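Local coordinates for protein BtGH115A (PDB 5BY3) that probably releases alpha-linked 4-O-methyl-glucuronic acid from decorated arabinogalactans as a GH115 glycoside hydrolase, at residues 405-415 with 439-450; 462-470 with 481-489. All coordinates share one frame; numbering follows the deposited sequence.

Contact 1: 405-415 with 439-450; sequences WLSTMSPSLIY and PAEYQIELFMDM
The amide of Gln443 reaches across from the first turn of helix 441-450 and grips the loop 407-409 through three hydrogen bonds, two to backbone carbonyls and one from the Ser407 hydroxyl. NE2 serves both carbonyls. Its bond to Met409 O, 3.1 Å long, is nearly straight (175°), lies in the plane of the Gln443 amide and meets a lone pair of the carbonyl. The second, from Gln443 NE2 to Ser407 O, is shorter at 2.9 Å but more bent, with the donor well above the carbonyl plane. Ser407 OG donates to Gln443 OE1 at 2.7 Å, coming in from above the amide carbonyl; its trans chi1 (161°) carries the hydroxyl toward the helix and alongside Ala440 CB. Together these bonds define the amide's orientation. The Gln443 chain is bent at chi2 (91°), which swings the amide toward the loop and leaves CG against Ile414 CD1, 3.5 Å away, the side chains crossing at about a right angle.

Apolar packing continues along the helices. Pro411 CG meets the edge of the Tyr442 ring at CE2 (3.7 Å), while Pro411 CB lies against Leu446 CD2. Farther along, selenomethionine Met450 sets CE 3.5 Å from Tyr415 CD1, with its SE 5.3 Å from the ring centroid, an oblique Met-aromatic contact; the Tyr415 hydroxyl is hydrogen-bonded to Ser458 OG. Pro439, after a cis peptide, sets its ring CD and CG against Trp405 O close to the bound nickel ion. Both loops follow neighbouring parallel strands, 388-393 and 429-433, and lead into roughly parallel helices, as expected in the TIM-barrel clan.

Contact 2: 462-470 with 481-489; sequences VTAHLKHWL and TILSVMQEH
Leu483 enters helix 462-470 as a knob into a hole formed by Thr463, Leu466, Lys467 and Leu470, the central feature of a helix-helix packing in which two consecutive helices, joined by a short connection, cross at 127° with their axes 9.8 Å apart. The two Leu483 methyls divide the hole between them: CD1 faces Leu466 CD2 at 3.9 Å, whereas CD2 lies along the aliphatic part of Lys467, touching CB, CG and CD. A trans chi1 (165°) brings this branch across to the other helix, although its CB does not itself point there.

The remaining apolar contacts gather on the buried side of the knob. Leu470 splits its methyls, CD1 resting on the backbone of Leu483, 3.6 Å from its CA, and CD2 meeting Met486 CG at 3.9 Å and Ile482 CG2. Leu466 CD2 also touches Met486 CB, those two side chains crossing at about a right angle. Selenomethionine Met486 bends at chi2 and chi3, and its end turns away from helix 462-470. Val485 packs on helices 523-543 and 552-580, which join helix 481-489 to further helices.

Polar groups take little part, and no hydrogen bond joins the two helices. The Lys467 chain leads away toward Glu471, with which its ammonium makes a long, weak ion pair. Where the backbones stand farther apart, at Thr463 and Gln487, the Gln487 chain runs extended beyond CG and crosses Thr463, bringing its NE2 to 3.4 Å from Thr463 CG2.

Contact 1 is almost wholly buried near the centre of the chain, while contact 2 is only partly buried. Their chemistry follows: a polar side chain satisfies loop carbonyls alongside apolar packing in contact 1, whereas contact 2 relies on aliphatic interlocking. The two share no segment but meet through helix 462-470, where His465 bridges Tyr442 and Asp449 by probable hydrogen bonds and the rings of Tyr442 and Trp469 pack edge-to-face; helix 476-495 also touches the 405-415 loop, His489 against Thr408. Contact 1 thus joins neighbouring strand-to-helix connections of the barrel, and contact 2 ties together two helices that come later in the chain, about 17 Å from the chain centre.

Contact 1: 405-415 with 439-450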
loop_
_atom_site.group_PDB
_atom_site.type_symbol
_atom_site.label_atom_id
_atom_site.label_comp_id
_atom_site.label_asym_id
_atom_site.label_seq_id
_atom_site.Cartn_x
_atom_site.Cartn_y
_atom_site.Cartn_z
ATOM N N TRP A 405 -6.577 -11.777 -1.476
ATOM C CA TRP A 405 -6.711 -12.622 -0.306
ATOM C C TRP A 405 -5.720 -12.266 0.795
ATOM O O TRP A 405 -6.131 -11.852 1.894
ATOM C CB TRP A 405 -6.661 -14.059 -0.707
ATOM C CG TRP A 405 -6.578 -15.046 0.403
ATOM C CD1 TRP A 405 -7.220 -15.017 1.620
ATOM C CD2 TRP A 405 -5.843 -16.264 0.363
ATOM N NE1 TRP A 405 -6.911 -16.147 2.336
ATOM C CE2 TRP A 405 -6.078 -16.934 1.581
ATOM C CE3 TRP A 405 -4.991 -16.852 -0.589
ATOM C CZ2 TRP A 405 -5.472 -18.160 1.888
ATOM C CZ3 TRP A 405 -4.392 -18.074 -0.289
ATOM C CH2 TRP A 405 -4.624 -18.702 0.951
ATOM N N LEU A 406 -4.435 -12.406 0.466
ATOM C CA LEU A 406 -3.328 -12.060 1.323
ATOM C C LEU A 406 -2.572 -10.841 0.760
ATOM O O LEU A 406 -2.708 -10.478 -0.414
ATOM C CB LEU A 406 -2.384 -13.257 1.450
ATOM C CG LEU A 406 -3.031 -14.513 2.070
ATOM C CD1 LEU A 406 -2.084 -15.712 1.969
ATOM C CD2 LEU A 406 -3.467 -14.252 3.515
ATOM N N SER A 407 -1.806 -10.217 1.628
ATOM C CA SER A 407 -1.105 -9.037 1.324
ATOM C C SER A 407 0.364 -9.383 1.326
ATOM O O SER A 407 1.016 -9.411 2.395
ATOM C CB SER A 407 -1.395 -7.993 2.421
ATOM O OG SER A 407 -0.388 -6.974 2.413
ATOM N N THR A 408 0.897 -9.610 0.129
ATOM C CA THR A 408 2.184 -10.138 0.025
ATOM C C THR A 408 3.185 -9.298 -0.774
ATOM O O THR A 408 4.304 -9.763 -1.100
ATOM C CB THR A 408 2.122 -11.591 -0.499
ATOM O OG1 THR A 408 1.578 -11.639 -1.829
ATOM C CG2 THR A 408 1.334 -12.467 0.465
HETATM N N MSE A 409 2.796 -8.075 -1.116
HETATM C CA MSE A 409 3.669 -7.209 -1.902
HETATM C C MSE A 409 4.867 -6.969 -1.030
HETATM O O MSE A 409 4.747 -6.865 0.193
HETATM C CB MSE A 409 3.006 -5.911 -2.264
HETATM C CG MSE A 409 3.772 -5.222 -3.390
HETATM SE SE MSE A 409 2.819 -3.533 -3.742
HETATM C CE MSE A 409 1.648 -4.544 -5.005
ATOM N N SER A 410 6.024 -6.994 -1.661
ATOM C CA SER A 410 7.275 -6.872 -0.986
ATOM C C SER A 410 7.474 -5.472 -0.440
ATOM O O SER A 410 7.307 -4.502 -1.161
ATOM C CB SER A 410 8.425 -7.206 -1.928
ATOM O OG SER A 410 9.648 -6.788 -1.340
ATOM N N PRO A 411 7.856 -5.377 0.835
ATOM C CA PRO A 411 8.270 -4.114 1.458
ATOM C C PRO A 411 9.342 -3.423 0.674
ATOM O O PRO A 411 9.336 -2.199 0.623
ATOM C CB PRO A 411 8.852 -4.573 2.805
ATOM C CG PRO A 411 7.990 -5.756 3.125
ATOM C CD PRO A 411 7.856 -6.480 1.807
ATOM N N SER A 412 10.241 -4.222 0.087
ATOM C CA SER A 412 11.346 -3.761 -0.712
ATOM C C SER A 412 10.900 -3.035 -1.979
ATOM O O SER A 412 11.617 -2.166 -2.451
ATOM C CB SER A 412 12.200 -4.935 -1.131
ATOM O OG SER A 412 12.868 -5.431 -0.006
ATOM N N LEU A 413 9.732 -3.412 -2.513
ATOM C CA LEU A 413 9.234 -2.879 -3.767
ATOM C C LEU A 413 8.413 -1.628 -3.444
ATOM O O LEU A 413 8.525 -0.597 -4.145
ATOM C CB LEU A 413 8.460 -3.936 -4.569
ATOM C CG LEU A 413 7.489 -3.450 -5.674
ATOM C CD1 LEU A 413 8.246 -2.893 -6.889
ATOM C CD2 LEU A 413 6.506 -4.548 -6.064
ATOM N N ILE A 414 7.616 -1.715 -2.382
ATOM C CA ILE A 414 6.902 -0.574 -1.921
ATOM C C ILE A 414 7.963 0.498 -1.663
ATOM O O ILE A 414 7.879 1.587 -2.257
ATOM C CB ILE A 414 6.026 -0.886 -0.690
ATOM C CG1 ILE A 414 4.938 -1.893 -1.062
ATOM C CG2 ILE A 414 5.402 0.385 -0.063
ATOM C CD1 ILE A 414 4.318 -2.481 0.197
ATOM N N TYR A 415 8.960 0.180 -0.824
ATOM C CA TYR A 415 10.029 1.121 -0.519
ATOM C C TYR A 415 10.610 1.775 -1.759
ATOM O O TYR A 415 10.571 3.012 -1.857
ATOM C CB TYR A 415 11.177 0.503 0.250
ATOM C CG TYR A 415 12.252 1.532 0.528
ATOM C CD1 TYR A 415 12.001 2.589 1.387
ATOM C CD2 TYR A 415 13.509 1.483 -0.108
ATOM C CE1 TYR A 415 12.950 3.584 1.615
ATOM C CE2 TYR A 415 14.498 2.461 0.138
ATOM C CZ TYR A 415 14.197 3.507 1.006
ATOM O OH TYR A 415 15.112 4.488 1.295
ATOM N N PRO A 439 -5.368 -8.271 5.572
ATOM C CA PRO A 439 -4.204 -8.494 6.413
ATOM C C PRO A 439 -2.923 -7.831 5.832
ATOM O O PRO A 439 -1.947 -8.518 5.553
ATOM C CB PRO A 439 -4.086 -10.016 6.337
ATOM C CG PRO A 439 -4.378 -10.319 4.865
ATOM C CD PRO A 439 -5.452 -9.284 4.491
ATOM N N ALA A 440 -2.962 -6.523 5.631
ATOM C CA ALA A 440 -1.897 -5.716 5.025
ATOM C C ALA A 440 -1.331 -4.758 6.047
ATOM O O ALA A 440 -0.713 -3.728 5.668
ATOM C CB ALA A 440 -2.475 -4.891 3.872
ATOM N N GLU A 441 -1.611 -5.057 7.323
ATOM C CA GLU A 441 -1.207 -4.244 8.445
ATOM C C GLU A 441 0.231 -3.725 8.319
ATOM O O GLU A 441 0.529 -2.533 8.533
ATOM C CB GLU A 441 -1.317 -5.046 9.730
ATOM C CG GLU A 441 -2.729 -5.497 10.106
ATOM C CD GLU A 441 -3.052 -6.937 9.701
ATOM O OE1 GLU A 441 -2.328 -7.543 8.879
ATOM O OE2 GLU A 441 -4.048 -7.475 10.243
ATOM N N TYR A 442 1.135 -4.616 7.952
ATOM C CA TYR A 442 2.504 -4.224 7.890
ATOM C C TYR A 442 2.754 -3.211 6.747
ATOM O O TYR A 442 3.279 -2.108 7.023
ATOM C CB TYR A 442 3.480 -5.427 7.837
ATOM C CG TYR A 442 4.895 -4.883 7.720
ATOM C CD1 TYR A 442 5.478 -4.202 8.793
ATOM C CD2 TYR A 442 5.598 -4.930 6.508
ATOM C CE1 TYR A 442 6.729 -3.642 8.674
ATOM C CE2 TYR A 442 6.871 -4.359 6.393
ATOM C CZ TYR A 442 7.416 -3.723 7.490
ATOM O OH TYR A 442 8.646 -3.151 7.431
ATOM N N GLN A 443 2.385 -3.563 5.505
ATOM C CA GLN A 443 2.612 -2.664 4.336
ATOM C C GLN A 443 2.003 -1.258 4.519
ATOM O O GLN A 443 2.622 -0.250 4.150
ATOM C CB GLN A 443 2.115 -3.271 3.021
ATOM C CG GLN A 443 2.852 -4.541 2.558
ATOM C CD GLN A 443 2.237 -5.865 3.057
ATOM O OE1 GLN A 443 1.436 -5.884 4.004
ATOM N NE2 GLN A 443 2.620 -6.978 2.429
ATOM N N ILE A 444 0.821 -1.221 5.137
ATOM C CA ILE A 444 0.091 -0.014 5.422
ATOM C C ILE A 444 0.940 0.848 6.349
ATOM O O ILE A 444 1.103 2.045 6.107
ATOM C CB ILE A 444 -1.293 -0.325 6.047
ATOM C CG1 ILE A 444 -2.208 -1.016 5.015
ATOM C CG2 ILE A 444 -1.965 0.940 6.610
ATOM C CD1 ILE A 444 -3.454 -1.680 5.600
ATOM N N GLU A 445 1.495 0.258 7.393
ATOM C CA GLU A 445 2.254 1.058 8.331
ATOM C C GLU A 445 3.573 1.526 7.700
ATOM O O GLU A 445 4.023 2.661 7.932
ATOM C CB GLU A 445 2.504 0.298 9.627
ATOM C CG GLU A 445 3.129 1.160 10.718
ATOM C CD GLU A 445 3.236 0.456 12.050
ATOM O OE1 GLU A 445 2.438 -0.462 12.325
ATOM O OE2 GLU A 445 4.125 0.841 12.842
ATOM N N LEU A 446 4.186 0.672 6.893
ATOM C CA LEU A 446 5.355 1.084 6.140
ATOM C C LEU A 446 5.029 2.319 5.267
ATOM O O LEU A 446 5.676 3.348 5.382
ATOM C CB LEU A 446 5.891 -0.071 5.288
ATOM C CG LEU A 446 7.157 0.193 4.438
ATOM C CD1 LEU A 446 8.368 0.669 5.280
ATOM C CD2 LEU A 446 7.480 -1.065 3.630
ATOM N N PHE A 447 4.015 2.201 4.413
ATOM C CA PHE A 447 3.560 3.292 3.599
ATOM C C PHE A 447 3.331 4.557 4.445
ATOM O O PHE A 447 3.746 5.634 4.055
ATOM C CB PHE A 447 2.264 2.859 2.906
ATOM C CG PHE A 447 1.863 3.712 1.728
ATOM C CD1 PHE A 447 1.025 4.814 1.899
ATOM C CD2 PHE A 447 2.294 3.388 0.437
ATOM C CE1 PHE A 447 0.646 5.596 0.811
ATOM C CE2 PHE A 447 1.905 4.160 -0.654
ATOM C CZ PHE A 447 1.075 5.256 -0.454
HETATM N N MSE A 448 2.695 4.412 5.606
HETATM C CA MSE A 448 2.284 5.576 6.407
HETATM C C MSE A 448 3.459 6.194 7.096
HETATM O O MSE A 448 3.488 7.425 7.235
HETATM C CB MSE A 448 1.146 5.344 7.417
HETATM C CG MSE A 448 -0.186 4.994 6.756
HETATM SE SE MSE A 448 -0.794 6.289 5.390
HETATM C CE MSE A 448 -1.719 4.985 4.274
ATOM N N ASP A 449 4.408 5.355 7.522
ATOM C CA ASP A 449 5.725 5.804 8.016
ATOM C C ASP A 449 6.496 6.580 6.958
ATOM O O ASP A 449 7.088 7.616 7.272
ATOM C CB ASP A 449 6.604 4.638 8.511
ATOM C CG ASP A 449 6.169 4.089 9.884
ATOM O OD1 ASP A 449 5.385 4.759 10.580
ATOM O OD2 ASP A 449 6.601 2.976 10.262
HETATM N N MSE A 450 6.484 6.071 5.715
HETATM C CA MSE A 450 7.174 6.719 4.603
HETATM C C MSE A 450 6.644 8.114 4.455
HETATM O O MSE A 450 7.412 9.066 4.464
HETATM C CB MSE A 450 7.093 5.889 3.339
HETATM C CG MSE A 450 8.241 4.900 3.438
HETATM SE SE MSE A 450 8.137 3.603 1.973
HETATM C CE MSE A 450 9.268 4.765 0.839
#

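Contact 2: 462-470 with 481-489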
loop_
_atom_site.group_PDB
_atom_site.type_symbol
_atom_site.label_atom_id
_atom_site.label_comp_id
_atom_site.label_asym_id
_atom_site.label_seq_id
_atom_site.Cartn_x
_atom_site.Cartn_y
_atom_site.Cartn_z
ATOM N N VAL A 462 15.100 -0.882 4.977
ATOM C CA VAL A 462 13.908 -1.703 4.755
ATOM C C VAL A 462 13.838 -2.805 5.808
ATOM O O VAL A 462 12.799 -3.009 6.380
ATOM C CB VAL A 462 13.967 -2.299 3.308
ATOM C CG1 VAL A 462 13.496 -3.762 3.196
ATOM C CG2 VAL A 462 13.189 -1.407 2.366
ATOM N N THR A 463 14.959 -3.495 6.041
ATOM C CA THR A 463 15.108 -4.634 6.956
ATOM C C THR A 463 15.014 -4.177 8.414
ATOM O O THR A 463 14.245 -4.758 9.196
ATOM C CB THR A 463 16.428 -5.386 6.628
ATOM O OG1 THR A 463 16.313 -5.937 5.307
ATOM C CG2 THR A 463 16.778 -6.518 7.629
ATOM N N ALA A 464 15.691 -3.084 8.747
ATOM C CA ALA A 464 15.600 -2.518 10.090
ATOM C C ALA A 464 14.182 -2.047 10.457
ATOM O O ALA A 464 13.792 -2.126 11.629
ATOM C CB ALA A 464 16.622 -1.411 10.300
ATOM N N HIS A 465 13.411 -1.591 9.462
ATOM C CA HIS A 465 11.998 -1.235 9.670
ATOM C C HIS A 465 11.171 -2.467 10.062
ATOM O O HIS A 465 10.507 -2.449 11.094
ATOM C CB HIS A 465 11.401 -0.530 8.450
ATOM C CG HIS A 465 10.029 0.052 8.696
ATOM N ND1 HIS A 465 8.862 -0.667 8.497
ATOM C CD2 HIS A 465 9.644 1.278 9.146
ATOM C CE1 HIS A 465 7.820 0.091 8.810
ATOM N NE2 HIS A 465 8.266 1.277 9.195
ATOM N N LEU A 466 11.239 -3.531 9.261
ATOM C CA LEU A 466 10.521 -4.795 9.554
ATOM C C LEU A 466 10.941 -5.446 10.894
ATOM O O LEU A 466 10.095 -5.898 11.661
ATOM C CB LEU A 466 10.695 -5.796 8.383
ATOM C CG LEU A 466 10.125 -7.202 8.550
ATOM C CD1 LEU A 466 8.614 -7.180 8.743
ATOM C CD2 LEU A 466 10.524 -8.083 7.379
ATOM N N LYS A 467 12.251 -5.476 11.163
ATOM C CA LYS A 467 12.771 -5.939 12.431
ATOM C C LYS A 467 12.162 -5.164 13.622
ATOM O O LYS A 467 11.653 -5.764 14.551
ATOM C CB LYS A 467 14.284 -5.801 12.407
ATOM C CG LYS A 467 14.993 -6.318 13.655
ATOM C CD LYS A 467 16.500 -6.131 13.517
ATOM C CE LYS A 467 17.152 -5.977 14.873
ATOM N NZ LYS A 467 17.325 -7.325 15.461
ATOM N N HIS A 468 12.198 -3.838 13.573
ATOM C CA HIS A 468 11.693 -2.996 14.633
ATOM C C HIS A 468 10.201 -3.246 14.827
ATOM O O HIS A 468 9.680 -3.180 15.964
ATOM C CB HIS A 468 11.974 -1.533 14.302
ATOM C CG HIS A 468 11.547 -0.582 15.370
ATOM N ND1 HIS A 468 10.228 -0.199 15.547
ATOM C CD2 HIS A 468 12.261 0.080 16.313
ATOM C CE1 HIS A 468 10.147 0.638 16.566
ATOM N NE2 HIS A 468 11.366 0.831 17.043
ATOM N N TRP A 469 9.520 -3.569 13.726
ATOM C CA TRP A 469 8.080 -3.743 13.743
ATOM C C TRP A 469 7.735 -5.061 14.415
ATOM O O TRP A 469 6.889 -5.059 15.307
ATOM C CB TRP A 469 7.491 -3.666 12.319
ATOM C CG TRP A 469 5.965 -3.651 12.257
ATOM C CD1 TRP A 469 5.143 -2.545 12.395
ATOM C CD2 TRP A 469 5.080 -4.787 12.057
ATOM N NE1 TRP A 469 3.828 -2.924 12.262
ATOM C CE2 TRP A 469 3.758 -4.288 12.062
ATOM C CE3 TRP A 469 5.286 -6.153 11.818
ATOM C CZ2 TRP A 469 2.631 -5.115 11.850
ATOM C CZ3 TRP A 469 4.164 -6.978 11.595
ATOM C CH2 TRP A 469 2.856 -6.459 11.614
ATOM N N LEU A 470 8.376 -6.164 13.994
ATOM C CA LEU A 470 8.131 -7.531 14.581
ATOM C C LEU A 470 8.517 -7.587 16.028
ATOM O O LEU A 470 7.770 -8.141 16.855
ATOM C CB LEU A 470 8.871 -8.678 13.834
ATOM C CG LEU A 470 8.568 -8.850 12.333
ATOM C CD1 LEU A 470 9.670 -9.558 11.594
ATOM C CD2 LEU A 470 7.238 -9.518 12.062
ATOM N N THR A 481 13.495 -15.161 15.522
ATOM C CA THR A 481 13.322 -16.324 14.673
ATOM C C THR A 481 12.492 -15.908 13.430
ATOM O O THR A 481 12.719 -16.404 12.320
ATOM C CB THR A 481 12.777 -17.572 15.451
ATOM O OG1 THR A 481 11.435 -17.872 15.069
ATOM C CG2 THR A 481 12.845 -17.399 17.020
ATOM N N ILE A 482 11.593 -14.945 13.618
ATOM C CA ILE A 482 10.555 -14.645 12.643
ATOM C C ILE A 482 10.966 -13.676 11.515
ATOM O O ILE A 482 10.420 -13.759 10.424
ATOM C CB ILE A 482 9.243 -14.228 13.377
ATOM C CG1 ILE A 482 8.573 -15.447 14.028
ATOM C CG2 ILE A 482 8.248 -13.517 12.479
ATOM C CD1 ILE A 482 8.708 -16.771 13.286
ATOM N N LEU A 483 11.922 -12.785 11.778
ATOM C CA LEU A 483 12.383 -11.801 10.799
ATOM C C LEU A 483 12.747 -12.429 9.464
ATOM O O LEU A 483 12.330 -11.928 8.427
ATOM C CB LEU A 483 13.551 -10.921 11.332
ATOM C CG LEU A 483 14.399 -10.066 10.351
ATOM C CD1 LEU A 483 13.603 -9.033 9.557
ATOM C CD2 LEU A 483 15.483 -9.360 11.101
ATOM N N SER A 484 13.545 -13.491 9.499
ATOM C CA SER A 484 13.974 -14.170 8.272
ATOM C C SER A 484 12.809 -14.906 7.608
ATOM O O SER A 484 12.765 -15.013 6.399
ATOM C CB SER A 484 15.143 -15.134 8.536
ATOM O OG SER A 484 14.692 -16.295 9.222
ATOM N N VAL A 485 11.876 -15.403 8.406
ATOM C CA VAL A 485 10.628 -15.989 7.881
ATOM C C VAL A 485 9.769 -15.008 7.065
ATOM O O VAL A 485 9.327 -15.337 5.948
ATOM C CB VAL A 485 9.823 -16.650 8.992
ATOM C CG1 VAL A 485 8.400 -16.893 8.575
ATOM C CG2 VAL A 485 10.511 -17.950 9.390
HETATM N N MSE A 486 9.553 -13.807 7.610
HETATM C CA MSE A 486 8.799 -12.747 6.908
HETATM C C MSE A 486 9.536 -12.371 5.650
HETATM O O MSE A 486 8.943 -12.267 4.575
HETATM C CB MSE A 486 8.548 -11.564 7.848
HETATM C CG MSE A 486 7.534 -11.839 8.975
HETATM SE SE MSE A 486 6.047 -13.076 8.547
HETATM C CE MSE A 486 4.762 -11.847 7.743
ATOM N N GLN A 487 10.846 -12.207 5.757
ATOM C CA GLN A 487 11.662 -11.918 4.597
ATOM C C GLN A 487 11.471 -12.973 3.501
ATOM O O GLN A 487 11.323 -12.641 2.327
ATOM C CB GLN A 487 13.120 -11.820 4.992
ATOM C CG GLN A 487 13.467 -10.551 5.762
ATOM C CD GLN A 487 14.894 -10.572 6.292
ATOM O OE1 GLN A 487 15.412 -11.627 6.688
ATOM N NE2 GLN A 487 15.535 -9.411 6.304
ATOM N N GLU A 488 11.458 -14.239 3.894
ATOM C CA GLU A 488 11.381 -15.290 2.912
ATOM C C GLU A 488 10.007 -15.382 2.326
ATOM O O GLU A 488 9.899 -15.699 1.154
ATOM C CB GLU A 488 11.820 -16.639 3.485
ATOM C CG GLU A 488 13.332 -16.789 3.499
ATOM C CD GLU A 488 13.918 -16.815 2.104
ATOM O OE1 GLU A 488 13.569 -17.816 1.401
ATOM O OE2 GLU A 488 14.702 -15.853 1.752
ATOM N N HIS A 489 8.997 -15.074 3.145
ATOM C CA HIS A 489 7.564 -14.935 2.786
ATOM C C HIS A 489 7.401 -13.940 1.658
ATOM O O HIS A 489 6.835 -14.276 0.594
ATOM C CB HIS A 489 6.803 -14.467 4.003
ATOM C CG HIS A 489 5.322 -14.402 3.842
ATOM N ND1 HIS A 489 4.548 -15.511 3.558
ATOM C CD2 HIS A 489 4.453 -13.368 4.010
ATOM C CE1 HIS A 489 3.273 -15.153 3.501
ATOM N NE2 HIS A 489 3.185 -13.862 3.786
#